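PDB 2WOP: clavulanic acid biosynthesis oligopeptide binding protein 2 from Streptomyces clavuligerus, which probably binds peptides for uptake, as a family 5 extracellular solute-binding protein, and holds a free arginine in this crystal. Local coordinates for residues Val56-Arg61 with Leu550-Ala555; Thr429-Gly434 with Leu449-Gly454. All coordinates share one frame; numbering follows the deposited sequence.

Interaction 1 of 2, residues Val56-Arg61 with Leu550-Ala555. With ARG (arginine), chain B.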
loop_
_atom_site.group_PDB
_atom_site.type_symbol
_atom_site.label_atom_id
_atom_site.label_comp_id
_atom_site.label_asym_id
_atom_site.label_seq_id
_atom_site.Cartn_x
_atom_site.Cartn_y
_atom_site.Cartn_z
ATOM N N VAL A 56 -2.212 -9.949 1.064
ATOM C CA VAL A 56 -1.343 -11.099 0.822
ATOM C C VAL A 56 0.055 -10.784 1.374
ATOM O O VAL A 56 0.744 -11.682 1.868
ATOM C CB VAL A 56 -1.311 -11.502 -0.659
ATOM C CG1 VAL A 56 -0.339 -12.678 -0.887
ATOM C CG2 VAL A 56 -2.716 -11.917 -1.103
ATOM N N TRP A 57 0.471 -9.516 1.328
ATOM C CA TRP A 57 1.738 -9.143 1.996
ATOM C C TRP A 57 1.641 -9.402 3.493
ATOM O O TRP A 57 2.592 -9.859 4.127
ATOM C CB TRP A 57 2.067 -7.684 1.763
ATOM C CG TRP A 57 2.501 -7.420 0.373
ATOM C CD1 TRP A 57 2.219 -8.166 -0.754
ATOM C CD2 TRP A 57 3.300 -6.331 -0.053
ATOM N NE1 TRP A 57 2.809 -7.585 -1.857
ATOM C CE2 TRP A 57 3.471 -6.455 -1.457
ATOM C CE3 TRP A 57 3.897 -5.246 0.618
ATOM C CZ2 TRP A 57 4.221 -5.528 -2.212
ATOM C CZ3 TRP A 57 4.629 -4.323 -0.130
ATOM C CH2 TRP A 57 4.791 -4.477 -1.531
ATOM N N LEU A 58 0.463 -9.124 4.049
ATOM C CA LEU A 58 0.197 -9.418 5.448
ATOM C C LEU A 58 0.288 -10.920 5.721
ATOM O O LEU A 58 0.889 -11.357 6.712
ATOM C CB LEU A 58 -1.199 -8.882 5.775
ATOM C CG LEU A 58 -1.649 -8.485 7.153
ATOM C CD1 LEU A 58 -0.766 -7.362 7.705
ATOM C CD2 LEU A 58 -3.142 -8.077 6.994
ATOM N N LEU A 59 -0.296 -11.718 4.822
ATOM C CA LEU A 59 -0.250 -13.171 4.918
ATOM C C LEU A 59 1.182 -13.682 4.790
ATOM O O LEU A 59 1.564 -14.651 5.432
ATOM C CB LEU A 59 -1.116 -13.760 3.804
ATOM C CG LEU A 59 -1.334 -15.254 3.760
ATOM C CD1 LEU A 59 -2.049 -15.711 5.026
ATOM C CD2 LEU A 59 -2.177 -15.537 2.508
ATOM N N GLN A 60 1.980 -13.023 3.952
ATOM C CA GLN A 60 3.403 -13.373 3.810
ATOM C C GLN A 60 4.195 -13.257 5.108
ATOM O O GLN A 60 5.254 -13.888 5.243
ATOM C CB GLN A 60 4.062 -12.535 2.689
ATOM C CG GLN A 60 3.785 -13.111 1.281
ATOM C CD GLN A 60 4.465 -14.463 1.047
ATOM O OE1 GLN A 60 5.397 -14.834 1.764
ATOM N NE2 GLN A 60 3.994 -15.201 0.049
ATOM N N ARG A 61 3.709 -12.461 6.068
ATOM C CA ARG A 61 4.416 -12.381 7.360
ATOM C C ARG A 61 4.346 -13.714 8.120
ATOM O O ARG A 61 5.154 -13.964 8.988
ATOM C CB ARG A 61 3.946 -11.212 8.231
ATOM C CG ARG A 61 4.411 -9.873 7.672
ATOM C CD ARG A 61 3.638 -8.675 8.228
ATOM N NE ARG A 61 3.711 -8.480 9.683
ATOM C CZ ARG A 61 4.758 -7.953 10.320
ATOM N NH1 ARG A 61 5.879 -7.642 9.638
ATOM N NH2 ARG A 61 4.693 -7.758 11.627
ATOM N N LEU A 550 -4.253 -2.556 8.209
ATOM C CA LEU A 550 -5.003 -3.801 8.419
ATOM C C LEU A 550 -4.439 -4.460 9.664
ATOM O O LEU A 550 -3.304 -4.184 10.049
ATOM C CB LEU A 550 -4.787 -4.757 7.234
ATOM C CG LEU A 550 -5.175 -4.299 5.831
ATOM C CD1 LEU A 550 -4.935 -5.420 4.816
ATOM C CD2 LEU A 550 -6.612 -3.842 5.811
ATOM N N TYR A 551 -5.217 -5.353 10.287
ATOM C CA TYR A 551 -4.732 -6.090 11.439
ATOM C C TYR A 551 -3.492 -6.924 11.092
ATOM O O TYR A 551 -3.421 -7.494 10.004
ATOM C CB TYR A 551 -5.798 -7.068 11.951
ATOM C CG TYR A 551 -7.049 -6.447 12.558
ATOM C CD1 TYR A 551 -8.311 -7.016 12.326
ATOM C CD2 TYR A 551 -6.971 -5.307 13.375
ATOM C CE1 TYR A 551 -9.478 -6.479 12.915
ATOM C CE2 TYR A 551 -8.129 -4.760 13.966
ATOM C CZ TYR A 551 -9.382 -5.348 13.719
ATOM O OH TYR A 551 -10.535 -4.814 14.293
ATOM N N ASP A 552 -2.541 -7.006 12.024
ATOM C CA ASP A 552 -1.368 -7.864 11.824
ATOM C C ASP A 552 -1.739 -9.323 12.153
ATOM O O ASP A 552 -1.622 -9.790 13.288
ATOM C CB ASP A 552 -0.174 -7.354 12.643
ATOM C CG ASP A 552 1.125 -7.987 12.227
ATOM O OD1 ASP A 552 1.213 -8.520 11.093
ATOM O OD2 ASP A 552 2.065 -7.947 13.044
ATOM N N ILE A 553 -2.223 -10.023 11.128
ATOM C CA ILE A 553 -2.708 -11.393 11.269
ATOM C C ILE A 553 -1.695 -12.307 11.981
ATOM O O ILE A 553 -2.058 -13.111 12.839
ATOM C CB ILE A 553 -3.025 -11.997 9.871
ATOM C CG1 ILE A 553 -4.035 -11.116 9.107
ATOM C CG2 ILE A 553 -3.507 -13.472 9.992
ATOM C CD1 ILE A 553 -5.385 -10.890 9.822
ATOM N N GLN A 554 -0.423 -12.180 11.613
ATOM C CA GLN A 554 0.606 -13.062 12.146
ATOM C C GLN A 554 0.745 -12.985 13.682
ATOM O O GLN A 554 1.232 -13.924 14.306
ATOM C CB GLN A 554 1.953 -12.785 11.463
ATOM C CG GLN A 554 2.601 -11.448 11.842
ATOM C CD GLN A 554 3.400 -11.498 13.145
ATOM O OE1 GLN A 554 3.892 -12.550 13.542
ATOM N NE2 GLN A 554 3.558 -10.347 13.792
ATOM N N ALA A 555 0.338 -11.861 14.276
ATOM C CA ALA A 555 0.463 -11.682 15.732
ATOM C C ALA A 555 -0.667 -12.357 16.505
ATOM O O ALA A 555 -0.587 -12.498 17.728
ATOM C CB ALA A 555 0.534 -10.190 16.094
HETATM N N ARG B . 0.319 1.285 -4.514
HETATM C CA ARG B . -0.640 0.346 -5.150
HETATM C C ARG B . -2.016 0.988 -5.304
HETATM O O ARG B . -2.346 2.026 -4.706
HETATM C CB ARG B . -0.753 -0.927 -4.317
HETATM C CG ARG B . -1.190 -0.651 -2.874
HETATM C CD ARG B . -1.641 -1.919 -2.191
HETATM N NE ARG B . -0.591 -2.940 -2.116
HETATM C CZ ARG B . 0.489 -2.862 -1.333
HETATM N NH1 ARG B . 0.694 -1.797 -0.557
HETATM N NH2 ARG B . 1.364 -3.856 -1.322
HETATM O OXT ARG B . -2.835 0.430 -6.023
HETATM O O HOH W 1 0.366 -10.572 9.300
#
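Arg-61 and Asp-552 meet in a side-on salt bridge, one guanidinium nitrogen to each carboxylate oxygen. NE of Arg-61 donates to OD1 of Asp-552 at 2.9 Å, and its NH2 to OD2 of the same acid at 3.0 Å; both oxygens are met on their syn side, although the two planes are turned 41° apart. Arg-61 reaches the acid through a bend at chi3 (60°), while its NH1 bonds to the carbonyl of Tyr-70. From the face opposite Arg-61 NH2, NE2 of Gln-554 donates to OD2 of Asp-552 (2.9 Å), so this oxygen is gripped twice, and the amide stands nearly perpendicular to the guanidinium. Were Asp-552 replaced by an alanine, the buried guanidinium would probably lose its countercharge and the Gln-554 amide its main anchor. A water links helix and loop, donating to Leu-58 O and to the carboxylate OD1 of Asp-552 and accepting from Gln-554 N. Beside this polar cluster, CD2 of Leu-58 packs 3.7 Å from CB of Leu-550 and 3.8 Å from CG1 of Ile-553, and also meets the carbonyl of Tyr-551. Trp-57 offers a ring face to the bound arginine, whose NH2 lies over the middle of the indole, 3.1 Å above the ring plane, in a cation-pi geometry. Asp-552 itself centres an inverse gamma turn, in a loop that closes over helix 54-63 of this periplasmic-binding-protein-like fold.

Interaction 2 of 2, residues Thr429-Gly434 with Leu449-Gly454. With ARG (arginine), chain B.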
loop_
_atom_site.group_PDB
_atom_site.type_symbol
_atom_site.label_atom_id
_atom_site.label_comp_id
_atom_site.label_asym_id
_atom_site.label_seq_id
_atom_site.Cartn_x
_atom_site.Cartn_y
_atom_site.Cartn_z
ATOM N N THR A 429 -9.046 -3.207 -15.034
ATOM C CA THR A 429 -7.850 -2.741 -15.717
ATOM C C THR A 429 -7.633 -1.236 -15.568
ATOM O O THR A 429 -6.900 -0.644 -16.354
ATOM C CB THR A 429 -7.937 -3.012 -17.213
ATOM O OG1 THR A 429 -9.127 -2.395 -17.724
ATOM C CG2 THR A 429 -7.963 -4.527 -17.505
ATOM N N TYR A 430 -8.268 -0.623 -14.577
ATOM C CA TYR A 430 -8.199 0.839 -14.411
ATOM C C TYR A 430 -6.768 1.372 -14.318
ATOM O O TYR A 430 -6.480 2.464 -14.822
ATOM C CB TYR A 430 -8.987 1.265 -13.181
ATOM C CG TYR A 430 -9.338 2.747 -13.101
ATOM C CD1 TYR A 430 -10.238 3.319 -14.002
ATOM C CD2 TYR A 430 -8.819 3.549 -12.084
ATOM C CE1 TYR A 430 -10.593 4.665 -13.916
ATOM C CE2 TYR A 430 -9.168 4.900 -11.977
ATOM C CZ TYR A 430 -10.052 5.452 -12.902
ATOM O OH TYR A 430 -10.407 6.777 -12.813
ATOM N N PHE A 431 -5.879 0.609 -13.678
ATOM C CA PHE A 431 -4.469 1.015 -13.516
ATOM C C PHE A 431 -3.545 0.549 -14.656
ATOM O O PHE A 431 -2.605 1.251 -15.036
ATOM C CB PHE A 431 -3.923 0.550 -12.157
ATOM C CG PHE A 431 -4.811 0.905 -10.984
ATOM C CD1 PHE A 431 -5.104 -0.046 -10.007
ATOM C CD2 PHE A 431 -5.352 2.181 -10.854
ATOM C CE1 PHE A 431 -5.917 0.274 -8.911
ATOM C CE2 PHE A 431 -6.176 2.509 -9.771
ATOM C CZ PHE A 431 -6.458 1.556 -8.796
ATOM N N SER A 432 -3.815 -0.634 -15.199
ATOM C CA SER A 432 -3.009 -1.173 -16.285
ATOM C C SER A 432 -3.321 -0.510 -17.630
ATOM O O SER A 432 -2.409 -0.203 -18.419
ATOM C CB SER A 432 -3.226 -2.683 -16.396
ATOM O OG SER A 432 -4.614 -2.978 -16.337
ATOM N N LEU A 433 -4.611 -0.297 -17.893
ATOM C CA LEU A 433 -5.045 0.144 -19.213
ATOM C C LEU A 433 -5.938 1.380 -19.188
ATOM O O LEU A 433 -6.219 1.943 -20.243
ATOM C CB LEU A 433 -5.778 -0.999 -19.939
ATOM C CG LEU A 433 -4.980 -2.296 -20.160
ATOM C CD1 LEU A 433 -5.881 -3.426 -20.638
ATOM C CD2 LEU A 433 -3.809 -2.074 -21.129
ATOM N N GLY A 434 -6.395 1.783 -17.998
ATOM C CA GLY A 434 -7.379 2.866 -17.878
ATOM C C GLY A 434 -6.718 4.195 -17.541
ATOM O O GLY A 434 -5.934 4.727 -18.328
ATOM N N LEU A 449 -9.169 12.959 -13.527
ATOM C CA LEU A 449 -9.224 11.515 -13.247
ATOM C C LEU A 449 -9.463 11.325 -11.763
ATOM O O LEU A 449 -8.780 11.942 -10.933
ATOM C CB LEU A 449 -7.910 10.823 -13.642
ATOM C CG LEU A 449 -7.563 10.708 -15.141
ATOM C CD1 LEU A 449 -6.111 10.275 -15.330
ATOM C CD2 LEU A 449 -8.505 9.699 -15.816
ATOM N N VAL A 450 -10.431 10.467 -11.431
ATOM C CA VAL A 450 -10.688 10.143 -10.034
ATOM C C VAL A 450 -9.915 8.878 -9.703
ATOM O O VAL A 450 -9.989 7.887 -10.436
ATOM C CB VAL A 450 -12.193 9.932 -9.770
ATOM C CG1 VAL A 450 -12.441 9.490 -8.308
ATOM C CG2 VAL A 450 -12.964 11.206 -10.065
ATOM N N THR A 451 -9.165 8.891 -8.605
ATOM C CA THR A 451 -8.476 7.669 -8.217
ATOM C C THR A 451 -8.165 7.651 -6.726
ATOM O O THR A 451 -8.471 8.609 -5.994
ATOM C CB THR A 451 -7.208 7.420 -9.096
ATOM O OG1 THR A 451 -6.768 6.060 -8.960
ATOM C CG2 THR A 451 -6.068 8.368 -8.682
ATOM N N ASP A 452 -7.579 6.551 -6.277
ATOM C CA ASP A 452 -7.036 6.481 -4.927
ATOM C C ASP A 452 -5.683 5.788 -4.971
ATOM O O ASP A 452 -5.337 5.186 -5.980
ATOM C CB ASP A 452 -8.012 5.833 -3.943
ATOM C CG ASP A 452 -8.396 4.412 -4.314
ATOM O OD1 ASP A 452 -7.929 3.866 -5.336
ATOM O OD2 ASP A 452 -9.217 3.838 -3.565
ATOM N N TRP A 453 -4.918 5.904 -3.895
ATOM C CA TRP A 453 -3.537 5.436 -3.881
ATOM C C TRP A 453 -3.106 5.120 -2.461
ATOM O O TRP A 453 -3.429 5.868 -1.552
ATOM C CB TRP A 453 -2.645 6.556 -4.413
ATOM C CG TRP A 453 -1.201 6.427 -4.093
ATOM C CD1 TRP A 453 -0.500 7.161 -3.169
ATOM C CD2 TRP A 453 -0.255 5.555 -4.717
ATOM N NE1 TRP A 453 0.822 6.780 -3.165
ATOM C CE2 TRP A 453 1.003 5.790 -4.097
ATOM C CE3 TRP A 453 -0.348 4.567 -5.703
ATOM C CZ2 TRP A 453 2.160 5.084 -4.454
ATOM C CZ3 TRP A 453 0.810 3.879 -6.083
ATOM C CH2 TRP A 453 2.049 4.141 -5.451
ATOM N N GLY A 454 -2.354 4.029 -2.297
ATOM C CA GLY A 454 -1.668 3.741 -1.040
ATOM C C GLY A 454 -0.217 3.419 -1.356
ATOM O O GLY A 454 0.070 2.770 -2.368
HETATM N N ARG B . 0.319 1.285 -4.514
HETATM C CA ARG B . -0.640 0.346 -5.150
HETATM C C ARG B . -2.016 0.988 -5.304
HETATM O O ARG B . -2.346 2.026 -4.706
HETATM C CB ARG B . -0.753 -0.927 -4.317
HETATM C CG ARG B . -1.190 -0.651 -2.874
HETATM C CD ARG B . -1.641 -1.919 -2.191
HETATM N NE ARG B . -0.591 -2.940 -2.116
HETATM C CZ ARG B . 0.489 -2.862 -1.333
HETATM N NH1 ARG B . 0.694 -1.797 -0.557
HETATM N NH2 ARG B . 1.364 -3.856 -1.322
HETATM O OXT ARG B . -2.835 0.430 -6.023
#
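The short, weakly bonded helix 430-434, which contains a wider pi-type turn, runs at 142° to strand 449-453, and the axes come no closer than 11.7 Å, a gap that long aromatic side chains must span. Tyr-430 does so with a single polar bond: its OH donates to the carbonyl O of Val-450 at 2.7 Å, lying in the carbonyl plane with a C=O...O angle of 151°. CG of Tyr-430 is anti to the backbone N (chi1 -163°), which carries the ring out toward the strand. Tyrosine suits this place because its rigid ring spans the distance to the strand while the hydroxyl at its far end meets a carbonyl. Phe-431, lacking a hydroxyl, makes looser contact: its edge atom CE2 is 3.7 Å from OG1 of Thr-451, and CZ lies 4.4 Å from OD1 of Asp-452. Thr-451 OG1 thus sits near the edges of both rings, with CE2 of Tyr-430 at 4.0 Å, and threonine is small enough to fit beside the two. At the end of the segment, Gly-454 pairs with the bound arginine through its backbone: its N donates to the ligand O at 3.1 Å, and its O accepts from the ligand N at 2.6 Å. Strand 448-453 lies between strands 303-309 and 391-397 of the mixed sheet; Phe-402 of helix 401-414 packs on Tyr-430 and Val-450, whereas Phe-431 meets the ring of Trp-480, and Trp-453 packs against helix 460-468.

In the fold
Interaction 2 is nested in the chain inside the long loop closed by interaction 1, whose segments lie 489 residues apart; those of interaction 2 are only 15 apart. Their centres are 25 Å from each other, on opposite sides of the chain's centre, and their nearest atoms are about 9 Å apart without touching. They share no sheet: in interaction 1, Leu-59 packs on strand 225-230 and Ile-553 on strand 34-39, both of the five-stranded sheet, whereas 449-454 belongs to the seven-stranded mixed sheet. The bound arginine bridges them, its guanidinium end at Trp-57 and its backbone end at Gly-454, consistent with a ligand held between two lobes of a solute-binding protein.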